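Local coordinates for hypothetical protein (PDB 4QRL), which is of unknown function but has a lipocalin-like barrel fold, which in related proteins often carries small hydrophobic ligands, at residues 13-19 with 109-115. Residues are numbered along the deposited sequence; the frame is centred on the assembly and turned at random. Where two conformers were deposited one is given.
Sequences WQLRQYQ and TKSIFRK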
loop_
_atom_site.group_PDB
_atom_site.type_symbol
_atom_site.label_atom_id
_atom_site.label_comp_id
_atom_site.label_asym_id
_atom_site.label_seq_id
_atom_site.Cartn_x
_atom_site.Cartn_y
_atom_site.Cartn_z
ATOM N N TRP A 13 -0.806 3.691 8.044
ATOM C CA TRP A 13 -1.160 2.297 8.149
ATOM C C TRP A 13 0.045 1.403 8.035
ATOM O O TRP A 13 0.802 1.511 7.057
ATOM C CB TRP A 13 -2.129 1.967 6.995
ATOM C CG TRP A 13 -3.458 2.632 7.083
ATOM C CD1 TRP A 13 -3.863 3.756 6.427
ATOM C CD2 TRP A 13 -4.614 2.110 7.745
ATOM N NE1 TRP A 13 -5.177 4.043 6.749
ATOM C CE2 TRP A 13 -5.663 3.042 7.561
ATOM C CE3 TRP A 13 -4.849 0.975 8.541
ATOM C CZ2 TRP A 13 -6.947 2.824 8.071
ATOM C CZ3 TRP A 13 -6.095 0.826 9.153
ATOM C CH2 TRP A 13 -7.123 1.744 8.921
ATOM N N GLN A 14 0.222 0.516 9.007
ATOM C CA GLN A 14 1.329 -0.448 8.923
ATOM C C GLN A 14 0.857 -1.661 8.163
ATOM O O GLN A 14 -0.115 -2.279 8.577
ATOM C CB GLN A 14 1.802 -0.875 10.322
ATOM C CG GLN A 14 2.909 -1.955 10.236
ATOM C CD GLN A 14 3.367 -2.479 11.562
ATOM O OE1 GLN A 14 2.598 -2.578 12.511
ATOM N NE2 GLN A 14 4.636 -2.877 11.636
ATOM N N LEU A 15 1.559 -2.027 7.074
ATOM C CA LEU A 15 1.212 -3.241 6.327
ATOM C C LEU A 15 1.804 -4.402 7.127
ATOM O O LEU A 15 3.026 -4.546 7.227
ATOM C CB LEU A 15 1.732 -3.187 4.873
ATOM C CG LEU A 15 0.989 -4.066 3.819
ATOM C CD1 LEU A 15 1.355 -3.632 2.390
ATOM C CD2 LEU A 15 1.320 -5.546 3.979
ATOM N N ARG A 16 0.936 -5.152 7.782
ATOM C CA ARG A 16 1.324 -6.246 8.673
ATOM C C ARG A 16 1.582 -7.546 7.981
ATOM O O ARG A 16 2.366 -8.370 8.477
ATOM C CB ARG A 16 0.174 -6.512 9.686
ATOM C CG ARG A 16 -0.097 -5.397 10.643
ATOM C CD ARG A 16 -1.239 -5.809 11.544
ATOM N NE ARG A 16 -0.859 -6.866 12.476
ATOM C CZ ARG A 16 -1.628 -7.293 13.471
ATOM N NH1 ARG A 16 -2.828 -6.758 13.671
ATOM N NH2 ARG A 16 -1.207 -8.261 14.271
ATOM N N GLN A 17 0.781 -7.832 6.957
ATOM C CA GLN A 17 0.851 -9.143 6.343
ATOM C C GLN A 17 0.351 -9.147 4.912
ATOM O O GLN A 17 -0.505 -8.344 4.557
ATOM C CB GLN A 17 -0.064 -10.092 7.180
ATOM C CG GLN A 17 0.042 -11.567 6.857
ATOM C CD GLN A 17 -1.031 -12.345 7.574
ATOM O OE1 GLN A 17 -2.202 -11.997 7.542
ATOM N NE2 GLN A 17 -0.640 -13.396 8.261
ATOM N N TYR A 18 0.899 -10.062 4.092
ATOM C CA TYR A 18 0.367 -10.351 2.773
ATOM C C TYR A 18 -0.271 -11.704 2.828
ATOM O O TYR A 18 0.316 -12.631 3.389
ATOM C CB TYR A 18 1.417 -10.331 1.651
ATOM C CG TYR A 18 1.864 -8.966 1.196
ATOM C CD1 TYR A 18 1.010 -8.134 0.477
ATOM C CD2 TYR A 18 3.178 -8.549 1.381
ATOM C CE1 TYR A 18 1.431 -6.891 0.018
ATOM C CE2 TYR A 18 3.609 -7.309 0.931
ATOM C CZ TYR A 18 2.728 -6.477 0.263
ATOM O OH TYR A 18 3.172 -5.270 -0.203
ATOM N N GLN A 19 -1.448 -11.861 2.213
ATOM C CA GLN A 19 -2.057 -13.186 2.115
ATOM C C GLN A 19 -2.121 -13.477 0.647
ATOM O O GLN A 19 -2.926 -12.899 -0.072
ATOM C CB GLN A 19 -3.416 -13.260 2.797
ATOM C CG GLN A 19 -3.314 -13.078 4.294
ATOM C CD GLN A 19 -4.669 -13.095 4.929
ATOM O OE1 GLN A 19 -5.701 -13.245 4.259
ATOM N NE2 GLN A 19 -4.694 -12.888 6.226
ATOM N N THR A 109 -4.559 -11.566 -3.949
ATOM C CA THR A 109 -3.608 -11.272 -2.879
ATOM C C THR A 109 -4.166 -10.176 -1.978
ATOM O O THR A 109 -4.574 -9.126 -2.474
ATOM C CB THR A 109 -2.247 -10.895 -3.421
ATOM O OG1 THR A 109 -1.685 -12.064 -4.027
ATOM C CG2 THR A 109 -1.285 -10.375 -2.306
ATOM N N LYS A 110 -4.131 -10.414 -0.661
ATOM C CA LYS A 110 -4.596 -9.436 0.297
ATOM C C LYS A 110 -3.416 -8.759 0.986
ATOM O O LYS A 110 -2.453 -9.425 1.355
ATOM C CB LYS A 110 -5.523 -10.050 1.359
ATOM C CG LYS A 110 -6.373 -11.275 0.979
ATOM C CD LYS A 110 -7.475 -11.023 -0.011
ATOM C CE LYS A 110 -8.305 -12.263 -0.287
ATOM N NZ LYS A 110 -7.491 -13.444 -0.704
ATOM N N SER A 111 -3.523 -7.437 1.161
ATOM C CA SER A 111 -2.608 -6.552 1.890
ATOM C C SER A 111 -3.349 -6.205 3.199
ATOM O O SER A 111 -4.395 -5.553 3.151
ATOM C CB SER A 111 -2.318 -5.307 1.050
ATOM O OG SER A 111 -1.590 -5.625 -0.123
ATOM N N ILE A 112 -2.852 -6.690 4.336
ATOM C CA ILE A 112 -3.504 -6.501 5.647
ATOM C C ILE A 112 -2.819 -5.385 6.427
ATOM O O ILE A 112 -1.620 -5.488 6.679
ATOM C CB ILE A 112 -3.463 -7.819 6.474
ATOM C CG1 ILE A 112 -3.808 -9.120 5.668
ATOM C CG2 ILE A 112 -4.190 -7.652 7.824
ATOM C CD1 ILE A 112 -5.102 -9.221 5.072
ATOM N N PHE A 113 -3.571 -4.369 6.855
ATOM C CA PHE A 113 -2.986 -3.207 7.582
ATOM C C PHE A 113 -3.645 -2.937 8.927
ATOM O O PHE A 113 -4.828 -3.217 9.110
ATOM C CB PHE A 113 -3.143 -1.882 6.773
ATOM C CG PHE A 113 -2.647 -1.886 5.355
ATOM C CD1 PHE A 113 -3.395 -2.486 4.337
ATOM C CD2 PHE A 113 -1.480 -1.220 5.014
ATOM C CE1 PHE A 113 -2.933 -2.493 3.013
ATOM C CE2 PHE A 113 -1.024 -1.209 3.683
ATOM C CZ PHE A 113 -1.763 -1.830 2.690
ATOM N N ARG A 114 -2.876 -2.295 9.836
ATOM C CA ARG A 114 -3.402 -1.782 11.096
ATOM C C ARG A 114 -3.027 -0.338 11.178
ATOM O O ARG A 114 -1.962 0.045 10.703
ATOM C CB ARG A 114 -2.898 -2.555 12.333
ATOM C CG ARG A 114 -1.369 -2.401 12.623
ATOM C CD ARG A 114 -0.929 -3.083 13.918
ATOM N NE ARG A 114 0.493 -3.448 13.874
ATOM C CZ ARG A 114 1.022 -4.488 14.516
ATOM N NH1 ARG A 114 0.262 -5.264 15.276
ATOM N NH2 ARG A 114 2.316 -4.760 14.396
ATOM N N LYS A 115 -3.912 0.482 11.762
ATOM C CA LYS A 115 -3.662 1.900 11.881
ATOM C C LYS A 115 -2.394 2.114 12.729
ATOM O O LYS A 115 -2.180 1.408 13.718
ATOM C CB LYS A 115 -4.880 2.595 12.493
ATOM C CG LYS A 115 -4.871 4.105 12.363
ATOM C CD LYS A 115 -5.125 4.554 10.918
ATOM C CE LYS A 115 -6.135 5.648 10.859
ATOM N NZ LYS A 115 -7.537 5.161 10.809
HETATM O O HOH W 1 -6.781 -14.705 2.040
#
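R114 reaches across to both Q14 and R16, and its side chain can be followed outward. CB and CG pack on the R16 methylene CD, R114 CG 3.6 Å from R16 CD. With CG set between the backbone N and the carbonyl carbon (chi1 67°), the extended chain runs beside Q14, pointing the same way. R114 CD also touches R16 CD and passes near Q14 OE1. NE then donates to Q14 OE1 at 2.7 Å and NH2 to the same oxygen at 2.9 Å, a side-on grip with OE1 almost in the guanidinium plane; CZ has that oxygen at its edge and R16 NE over its face. NH1, the remaining nitrogen, lies over the R16 guanidinium face, 3.3 Å from R16 CZ; the two planes are 17° apart, two like charges close together. Were Q14 an alanine, NE and NH2 of R114 would probably lose their shared acceptor, leaving the guanidinium freer to swing off R16.

The backbones pair antiparallel, with a classic beta bulge where R16 and Q17 both face I112: I112 O takes a 2.8 Å bond from R16 N and a weak one from Q17 N. On the other side of the sheet, K115 CD sits over the six-membered ring of W13 (3.8 Å to its centroid), and L15 CG over the F113 ring. Strand 109-115, flanked by 101-106, thus pairs with 13-19, flanked by 25-36, closing the eight-stranded antiparallel barrel between its first and last strands.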